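CobC (Shigella flexneri 2a, PDB 6NRU) hydrolyses alpha-ribazole 5'-phosphate and probably also adenosylcobalamin 5'-phosphate, steps in assembling the nucleotide loop of vitamin B12. Local coordinates at residues Asp46-Arg60 / Arg72-Glu84. Residues are numbered along the deposited sequence; the frame is centred on the assembly and turned at random.
Sequences DDVSFDLVLCSELER and RQLPVHIIPELNE. With SO4 (sulfate ion), chain N.
V53 and V76 lie side by side in the middle of a beta-alpha-beta unit, in which strand 52-55 pairs in parallel with the edge strand 76-78 of the histidine phosphatase sheet after helix 59-69. V53 O accepts H77 N at 2.7 Å, while the beta-branched side chain of V53, suited to a strand, places V53 CB 4.0 Å from V76 CG2 and also touches L69 of the crossover helix. On the face that carries L54 and H77, L52 CD1 lies over the H77 ring in a CH-pi contact, displaced toward the rim, 3.8 Å from the centroid. At one end of the contact R72, long enough to reach the 46-50 loop and bent at chi3 (64°), turns NH1 and NH2 end-on to V48 O, which lies in the guanidinium plane; F50 CD2 lies over one face of that group, the ring tilted 43° to it. At the other end E84 is probably the proton donor/acceptor, and R60, held by G24 O through NH1, hydrogen-bonds through NH2 to a sulfate probably from the crystallisation liquor. Next to E84, the amide of N83, able to accept and donate at once, clasps E57. N83 OD1 takes the backbone N of E57 at 2.7 Å, in the carbonyl plane, and N83 ND2 meets E57 OE1 at 2.9 Å from above the carboxylate plane.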
ATOM      1  N   ASP A  46     -10.307 -16.321  -3.978  1.00 74.50           N
ATOM      2  CA  ASP A  46     -11.186 -17.074  -3.093  1.00 74.79           C
ATOM      3  C   ASP A  46     -10.540 -18.382  -2.656  1.00 73.77           C
ATOM      4  O   ASP A  46     -10.665 -18.786  -1.494  1.00 74.92           O
ATOM      5  CB  ASP A  46     -12.521 -17.334  -3.791  1.00 78.82           C
ATOM      6  CG  ASP A  46     -13.654 -17.555  -2.814  1.00 82.98           C
ATOM      7  OD1 ASP A  46     -13.535 -17.120  -1.649  1.00 83.13           O
ATOM      8  OD2 ASP A  46     -14.665 -18.163  -3.210  1.00 86.15           O
ATOM      9  N   ASP A  47      -9.836 -19.050  -3.567  1.00 72.09           N
ATOM     10  CA  ASP A  47      -9.232 -20.347  -3.293  1.00 72.73           C
ATOM     11  C   ASP A  47      -7.807 -20.245  -2.767  1.00 68.96           C
ATOM     12  O   ASP A  47      -7.123 -21.268  -2.665  1.00 70.31           O
ATOM     13  CB  ASP A  47      -9.260 -21.214  -4.551  1.00 76.12           C
ATOM     14  CG  ASP A  47     -10.660 -21.665  -4.909  1.00 79.16           C
ATOM     15  OD1 ASP A  47     -11.615 -21.220  -4.238  1.00 79.27           O
ATOM     16  OD2 ASP A  47     -10.804 -22.470  -5.852  1.00 81.37           O
ATOM     17  N   VAL A  48      -7.343 -19.045  -2.440  1.00 64.16           N
ATOM     18  CA  VAL A  48      -6.043 -18.864  -1.808  1.00 59.95           C
ATOM     19  C   VAL A  48      -6.243 -18.915  -0.300  1.00 57.81           C
ATOM     20  O   VAL A  48      -6.936 -18.068   0.275  1.00 54.53           O
ATOM     21  CB  VAL A  48      -5.391 -17.542  -2.236  1.00 55.82           C
ATOM     22  CG1 VAL A  48      -4.080 -17.344  -1.496  1.00 54.91           C
ATOM     23  CG2 VAL A  48      -5.169 -17.525  -3.743  1.00 53.71           C
ATOM     24  N   SER A  49      -5.638 -19.912   0.343  1.00 59.51           N
ATOM     25  CA  SER A  49      -5.843 -20.161   1.768  1.00 61.15           C
ATOM     26  C   SER A  49      -4.905 -19.268   2.570  1.00 58.84           C
ATOM     27  O   SER A  49      -3.788 -19.650   2.922  1.00 59.36           O
ATOM     28  CB  SER A  49      -5.620 -21.632   2.092  1.00 65.95           C
ATOM     29  OG  SER A  49      -4.525 -22.149   1.357  1.00 67.62           O
ATOM     30  N   PHE A  50      -5.372 -18.060   2.867  1.00 56.03           N
ATOM     31  CA  PHE A  50      -4.628 -17.174   3.746  1.00 54.88           C
ATOM     32  C   PHE A  50      -4.716 -17.658   5.189  1.00 54.75           C
ATOM     33  O   PHE A  50      -5.675 -18.323   5.592  1.00 55.32           O
ATOM     34  CB  PHE A  50      -5.161 -15.743   3.656  1.00 53.21           C
ATOM     35  CG  PHE A  50      -5.182 -15.183   2.261  1.00 52.37           C
ATOM     36  CD1 PHE A  50      -4.032 -14.665   1.691  1.00 50.22           C
ATOM     37  CD2 PHE A  50      -6.357 -15.163   1.527  1.00 53.35           C
ATOM     38  CE1 PHE A  50      -4.053 -14.145   0.413  1.00 50.09           C
ATOM     39  CE2 PHE A  50      -6.383 -14.643   0.248  1.00 52.70           C
ATOM     40  CZ  PHE A  50      -5.231 -14.133  -0.310  1.00 50.96           C
ATOM     41  N   ASP A  51      -3.691 -17.322   5.967  1.00 53.77           N
ATOM     42  CA  ASP A  51      -3.689 -17.564   7.401  1.00 55.20           C
ATOM     43  C   ASP A  51      -3.423 -16.297   8.197  1.00 54.89           C
ATOM     44  O   ASP A  51      -3.365 -16.360   9.432  1.00 58.47           O
ATOM     45  CB  ASP A  51      -2.655 -18.638   7.767  1.00 56.49           C
ATOM     46  CG  ASP A  51      -1.348 -18.471   7.022  1.00 57.44           C
ATOM     47  OD1 ASP A  51      -0.497 -19.384   7.102  1.00 59.52           O
ATOM     48  OD2 ASP A  51      -1.169 -17.428   6.357  1.00 56.59           O
ATOM     49  N   LEU A  52      -3.270 -15.154   7.533  1.00 51.69           N
ATOM     50  CA  LEU A  52      -3.018 -13.895   8.217  1.00 50.29           C
ATOM     51  C   LEU A  52      -3.355 -12.750   7.274  1.00 48.66           C
ATOM     52  O   LEU A  52      -3.106 -12.841   6.070  1.00 49.91           O
ATOM     53  CB  LEU A  52      -1.559 -13.794   8.679  1.00 38.61           C
ATOM     54  CG  LEU A  52      -1.221 -12.599   9.572  1.00 37.60           C
ATOM     55  CD1 LEU A  52      -2.039 -12.636  10.861  1.00 38.35           C
ATOM     56  CD2 LEU A  52       0.264 -12.567   9.874  1.00 37.90           C
ATOM     57  N   VAL A  53      -3.925 -11.681   7.824  1.00 45.82           N
ATOM     58  CA  VAL A  53      -4.213 -10.467   7.068  1.00 41.62           C
ATOM     59  C   VAL A  53      -3.628  -9.289   7.835  1.00 41.48           C
ATOM     60  O   VAL A  53      -3.954  -9.084   9.009  1.00 43.01           O
ATOM     61  CB  VAL A  53      -5.719 -10.261   6.836  1.00 38.09           C
ATOM     62  CG1 VAL A  53      -5.958  -8.942   6.118  1.00 34.97           C
ATOM     63  CG2 VAL A  53      -6.303 -11.420   6.040  1.00 38.48           C
ATOM     64  N   LEU A  54      -2.759  -8.529   7.179  1.00 40.55           N
ATOM     65  CA  LEU A  54      -2.198  -7.304   7.732  1.00 40.59           C
ATOM     66  C   LEU A  54      -2.701  -6.132   6.903  1.00 42.90           C
ATOM     67  O   LEU A  54      -2.590  -6.144   5.672  1.00 44.92           O
ATOM     68  CB  LEU A  54      -0.670  -7.346   7.730  1.00 39.18           C
ATOM     69  CG  LEU A  54      -0.027  -8.633   8.252  1.00 39.33           C
ATOM     70  CD1 LEU A  54       1.485  -8.570   8.114  1.00 38.98           C
ATOM     71  CD2 LEU A  54      -0.422  -8.882   9.698  1.00 40.40           C
ATOM     72  N   CYS A  55      -3.254  -5.128   7.572  1.00 42.27           N
ATOM     73  CA  CYS A  55      -3.948  -4.042   6.902  1.00 41.07           C
ATOM     74  C   CYS A  55      -3.520  -2.708   7.494  1.00 42.01           C
ATOM     75  O   CYS A  55      -3.160  -2.617   8.670  1.00 43.61           O
ATOM     76  CB  CYS A  55      -5.469  -4.218   7.024  1.00 39.93           C
ATOM     77  SG  CYS A  55      -6.456  -3.018   6.127  1.00 39.72           S
ATOM     78  N   SER A  56      -3.553  -1.672   6.663  1.00 41.33           N
ATOM     79  CA  SER A  56      -3.273  -0.335   7.159  1.00 41.72           C
ATOM     80  C   SER A  56      -4.456   0.180   7.973  1.00 42.30           C
ATOM     81  O   SER A  56      -5.574  -0.338   7.893  1.00 41.94           O
ATOM     82  CB  SER A  56      -2.965   0.615   6.002  1.00 41.00           C
ATOM     83  OG  SER A  56      -4.102   1.377   5.646  1.00 40.96           O
ATOM     84  N   GLU A  57      -4.193   1.216   8.775  1.00 44.05           N
ATOM     85  CA  GLU A  57      -5.243   1.788   9.615  1.00 45.38           C
ATOM     86  C   GLU A  57      -6.304   2.503   8.791  1.00 46.47           C
ATOM     87  O   GLU A  57      -7.476   2.530   9.187  1.00 48.05           O
ATOM     88  CB  GLU A  57      -4.645   2.766  10.627  1.00 45.74           C
ATOM     89  CG  GLU A  57      -3.614   2.179  11.563  1.00 47.58           C
ATOM     90  CD  GLU A  57      -3.134   3.188  12.585  1.00 50.65           C
ATOM     91  OE1 GLU A  57      -3.134   4.400  12.277  1.00 51.51           O
ATOM     92  OE2 GLU A  57      -2.766   2.773  13.702  1.00 52.62           O
ATOM     93  N   LEU A  58      -5.916   3.091   7.659  1.00 44.70           N
ATOM     94  CA  LEU A  58      -6.824   3.943   6.905  1.00 44.40           C
ATOM     95  C   LEU A  58      -8.002   3.137   6.373  1.00 47.15           C
ATOM     96  O   LEU A  58      -7.839   2.024   5.867  1.00 46.70           O
ATOM     97  CB  LEU A  58      -6.075   4.627   5.764  1.00 41.34           C
ATOM     98  CG  LEU A  58      -4.804   5.365   6.195  1.00 38.21           C
ATOM     99  CD1 LEU A  58      -4.217   6.130   5.031  1.00 37.78           C
ATOM    100  CD2 LEU A  58      -5.094   6.303   7.355  1.00 37.59           C
ATOM    101  N   GLU A  59      -9.201   3.716   6.494  1.00 62.77           N
ATOM    102  CA  GLU A  59     -10.420   2.943   6.278  1.00 62.56           C
ATOM    103  C   GLU A  59     -10.574   2.499   4.831  1.00 60.67           C
ATOM    104  O   GLU A  59     -11.210   1.471   4.571  1.00 59.97           O
ATOM    105  CB  GLU A  59     -11.638   3.750   6.725  1.00 64.77           C
ATOM    106  CG  GLU A  59     -12.746   2.888   7.305  1.00 66.14           C
ATOM    107  CD  GLU A  59     -12.303   2.145   8.549  1.00 67.38           C
ATOM    108  OE1 GLU A  59     -12.778   1.009   8.762  1.00 68.08           O
ATOM    109  OE2 GLU A  59     -11.485   2.698   9.315  1.00 68.54           O
ATOM    110  N   ARG A  60     -10.005   3.240   3.877  1.00 60.46           N
ATOM    111  CA  ARG A  60     -10.076   2.795   2.489  1.00 60.90           C
ATOM    112  C   ARG A  60      -9.386   1.451   2.306  1.00 59.31           C
ATOM    113  O   ARG A  60      -9.798   0.652   1.456  1.00 59.83           O
ATOM    114  CB  ARG A  60      -9.469   3.847   1.557  1.00 62.41           C
ATOM    115  CG  ARG A  60      -7.970   4.050   1.701  1.00 61.12           C
ATOM    116  CD  ARG A  60      -7.623   5.523   1.613  1.00 63.38           C
ATOM    117  NE  ARG A  60      -6.362   5.757   0.916  1.00 63.01           N
ATOM    118  CZ  ARG A  60      -5.488   6.698   1.258  1.00 63.58           C
ATOM    119  NH1 ARG A  60      -5.738   7.492   2.291  1.00 64.42           N
ATOM    120  NH2 ARG A  60      -4.365   6.846   0.567  1.00 63.87           N
ATOM    121  N   ARG A  72     -15.108 -14.951   4.879  1.00 87.99           N
ATOM    122  CA  ARG A  72     -13.988 -15.810   5.250  1.00 89.64           C
ATOM    123  C   ARG A  72     -13.543 -15.913   6.699  1.00 88.74           C
ATOM    124  O   ARG A  72     -12.941 -16.917   7.062  1.00 90.17           O
ATOM    125  CB  ARG A  72     -12.801 -15.560   4.332  1.00 89.39           C
ATOM    126  CG  ARG A  72     -13.050 -16.044   2.915  1.00 92.79           C
ATOM    127  CD  ARG A  72     -11.823 -15.889   2.054  1.00 91.92           C
ATOM    128  NE  ARG A  72     -10.752 -16.725   2.555  1.00 93.03           N
ATOM    129  CZ  ARG A  72      -9.713 -17.106   1.839  1.00 93.12           C
ATOM    130  NH1 ARG A  72      -9.606 -16.726   0.587  1.00 92.66           N
ATOM    131  NH2 ARG A  72      -8.787 -17.871   2.376  1.00 94.40           N
ATOM    132  N   GLN A  73     -13.791 -14.880   7.495  1.00 86.85           N
ATOM    133  CA  GLN A  73     -13.428 -14.850   8.921  1.00 87.14           C
ATOM    134  C   GLN A  73     -11.964 -15.051   9.298  1.00 84.39           C
ATOM    135  O   GLN A  73     -11.666 -15.819  10.187  1.00 85.30           O
ATOM    136  CB  GLN A  73     -14.297 -15.817   9.740  1.00 91.80           C
ATOM    137  CG  GLN A  73     -15.650 -15.271  10.131  1.00 94.40           C
ATOM    138  CD  GLN A  73     -15.608 -14.636  11.487  1.00 95.15           C
ATOM    139  OE1 GLN A  73     -14.582 -14.113  11.901  1.00 92.61           O
ATOM    140  NE2 GLN A  73     -16.715 -14.685  12.192  1.00 98.98           N
ATOM    141  N   LEU A  74     -11.057 -14.345   8.641  1.00 80.13           N
ATOM    142  CA  LEU A  74      -9.636 -14.480   8.919  1.00 76.75           C
ATOM    143  C   LEU A  74      -9.174 -13.404   9.896  1.00 72.46           C
ATOM    144  O   LEU A  74      -9.781 -12.331   9.982  1.00 71.53           O
ATOM    145  CB  LEU A  74      -8.821 -14.381   7.626  1.00 75.00           C
ATOM    146  CG  LEU A  74      -8.820 -15.631   6.743  1.00 76.13           C
ATOM    147  CD1 LEU A  74      -8.464 -15.287   5.304  1.00 73.71           C
ATOM    148  CD2 LEU A  74      -7.867 -16.675   7.300  1.00 77.13           C
ATOM    149  N   PRO A  75      -8.109 -13.667  10.657  1.00 69.76           N
ATOM    150  CA  PRO A  75      -7.607 -12.657  11.603  1.00 66.83           C
ATOM    151  C   PRO A  75      -6.965 -11.485  10.873  1.00 60.41           C
ATOM    152  O   PRO A  75      -6.153 -11.672   9.965  1.00 58.51           O
ATOM    153  CB  PRO A  75      -6.578 -13.432  12.435  1.00 68.94           C
ATOM    154  CG  PRO A  75      -6.928 -14.883  12.229  1.00 71.80           C
ATOM    155  CD  PRO A  75      -7.418 -14.956  10.819  1.00 70.89           C
ATOM    156  N   VAL A  76      -7.326 -10.272  11.290  1.00 56.52           N
ATOM    157  CA  VAL A  76      -6.898  -9.041  10.632  1.00 52.60           C
ATOM    158  C   VAL A  76      -6.103  -8.212  11.629  1.00 52.98           C
ATOM    159  O   VAL A  76      -6.656  -7.725  12.623  1.00 59.35           O
ATOM    160  CB  VAL A  76      -8.088  -8.238  10.091  1.00 51.66           C
ATOM    161  CG1 VAL A  76      -7.611  -6.917   9.498  1.00 49.03           C
ATOM    162  CG2 VAL A  76      -8.855  -9.052   9.062  1.00 52.90           C
ATOM    163  N   HIS A  77      -4.811  -8.037  11.362  1.00 46.46           N
ATOM    164  CA  HIS A  77      -3.975  -7.142  12.147  1.00 45.41           C
ATOM    165  C   HIS A  77      -3.956  -5.772  11.485  1.00 45.03           C
ATOM    166  O   HIS A  77      -3.758  -5.666  10.271  1.00 45.21           O
ATOM    167  CB  HIS A  77      -2.547  -7.673  12.268  1.00 47.41           C
ATOM    168  CG  HIS A  77      -2.435  -8.984  12.982  1.00 52.36           C
ATOM    169  ND1 HIS A  77      -1.314  -9.342  13.699  1.00 54.24           N
ATOM    170  CD2 HIS A  77      -3.292 -10.028  13.078  1.00 54.80           C
ATOM    171  CE1 HIS A  77      -1.488 -10.548  14.213  1.00 56.18           C
ATOM    172  NE2 HIS A  77      -2.681 -10.986  13.850  1.00 56.25           N
ATOM    173  N   ILE A  78      -4.159  -4.729  12.278  1.00 47.92           N
ATOM    174  CA  ILE A  78      -4.085  -3.355  11.798  1.00 46.96           C
ATOM    175  C   ILE A  78      -2.692  -2.836  12.122  1.00 45.61           C
ATOM    176  O   ILE A  78      -2.367  -2.582  13.287  1.00 46.73           O
ATOM    177  CB  ILE A  78      -5.174  -2.475  12.425  1.00 49.31           C
ATOM    178  CG1 ILE A  78      -6.553  -3.079  12.168  1.00 51.22           C
ATOM    179  CG2 ILE A  78      -5.115  -1.080  11.849  1.00 48.49           C
ATOM    180  CD1 ILE A  78      -6.919  -3.140  10.703  1.00 50.05           C
ATOM    181  N   ILE A  79      -1.861  -2.685  11.096  1.00 43.41           N
ATOM    182  CA  ILE A  79      -0.465  -2.286  11.259  1.00 43.59           C
ATOM    183  C   ILE A  79      -0.351  -0.813  10.878  1.00 45.09           C
ATOM    184  O   ILE A  79      -0.579  -0.467   9.706  1.00 44.05           O
ATOM    185  CB  ILE A  79       0.468  -3.158  10.408  1.00 41.67           C
ATOM    186  CG1 ILE A  79       0.216  -4.637  10.696  1.00 39.96           C
ATOM    187  CG2 ILE A  79       1.923  -2.807  10.672  1.00 43.37           C
ATOM    188  CD1 ILE A  79       0.422  -5.016  12.146  1.00 40.71           C
ATOM    189  N   PRO A  80      -0.014   0.082  11.814  1.00 46.75           N
ATOM    190  CA  PRO A  80       0.144   1.499  11.451  1.00 48.06           C
ATOM    191  C   PRO A  80       1.326   1.757  10.537  1.00 49.08           C
ATOM    192  O   PRO A  80       1.346   2.791   9.857  1.00 50.01           O
ATOM    193  CB  PRO A  80       0.335   2.197  12.808  1.00 49.26           C
ATOM    194  CG  PRO A  80      -0.033   1.175  13.848  1.00 48.42           C
ATOM    195  CD  PRO A  80       0.256  -0.155  13.241  1.00 47.05           C
ATOM    196  N   GLU A  81       2.312   0.858  10.505  1.00 48.05           N
ATOM    197  CA  GLU A  81       3.427   0.994   9.577  1.00 48.78           C
ATOM    198  C   GLU A  81       2.976   0.884   8.130  1.00 46.87           C
ATOM    199  O   GLU A  81       3.639   1.435   7.245  1.00 48.64           O
ATOM    200  CB  GLU A  81       4.496  -0.061   9.875  1.00 51.77           C
ATOM    201  CG  GLU A  81       5.403   0.268  11.056  1.00 57.20           C
ATOM    202  CD  GLU A  81       4.719   0.076  12.400  1.00 60.56           C
ATOM    203  OE1 GLU A  81       3.622  -0.522  12.432  1.00 60.07           O
ATOM    204  OE2 GLU A  81       5.277   0.530  13.423  1.00 63.76           O
ATOM    205  N   LEU A  82       1.862   0.197   7.874  1.00 44.84           N
ATOM    206  CA  LEU A  82       1.315   0.048   6.531  1.00 43.19           C
ATOM    207  C   LEU A  82       0.523   1.264   6.073  1.00 43.72           C
ATOM    208  O   LEU A  82      -0.002   1.253   4.953  1.00 42.89           O
ATOM    209  CB  LEU A  82       0.423  -1.197   6.462  1.00 41.88           C
ATOM    210  CG  LEU A  82       1.132  -2.550   6.575  1.00 41.16           C
ATOM    211  CD1 LEU A  82       0.134  -3.692   6.674  1.00 33.56           C
ATOM    212  CD2 LEU A  82       2.071  -2.762   5.399  1.00 41.74           C
ATOM    213  N   ASN A  83       0.429   2.305   6.897  1.00 52.48           N
ATOM    214  CA  ASN A  83      -0.355   3.479   6.550  1.00 53.49           C
ATOM    215  C   ASN A  83       0.272   4.247   5.396  1.00 54.42           C
ATOM    216  O   ASN A  83       1.486   4.219   5.183  1.00 55.34           O
ATOM    217  CB  ASN A  83      -0.485   4.415   7.750  1.00 54.03           C
ATOM    218  CG  ASN A  83      -1.399   3.871   8.810  1.00 55.81           C
ATOM    219  OD1 ASN A  83      -2.109   2.891   8.587  1.00 56.98           O
ATOM    220  ND2 ASN A  83      -1.397   4.504   9.977  1.00 56.49           N
ATOM    221  N   GLU A  84      -0.579   4.954   4.658  1.00 55.52           N
ATOM    222  CA  GLU A  84      -0.102   5.907   3.670  1.00 57.53           C
ATOM    223  C   GLU A  84       0.746   6.976   4.350  1.00 58.66           C
ATOM    224  O   GLU A  84       0.615   7.234   5.551  1.00 58.31           O
ATOM    225  CB  GLU A  84      -1.293   6.543   2.942  1.00 58.30           C
ATOM    226  CG  GLU A  84      -0.944   7.499   1.809  1.00 60.63           C
ATOM    227  CD  GLU A  84      -0.054   6.868   0.756  1.00 65.03           C
ATOM    228  OE1 GLU A  84       1.185   6.948   0.891  1.00 66.69           O
ATOM    229  OE2 GLU A  84      -0.595   6.291  -0.209  1.00 67.34           O
TER
HETATM  230  S   SO4 N 302      -3.172   6.827  -3.722  1.00116.97           S
HETATM  231  O1  SO4 N 302      -1.887   7.293  -3.210  1.00116.75           O
HETATM  232  O2  SO4 N 302      -3.864   7.935  -4.373  1.00116.81           O
HETATM  233  O3  SO4 N 302      -2.953   5.755  -4.687  1.00117.00           O
HETATM  234  O4  SO4 N 302      -3.987   6.323  -2.620  1.00117.17           O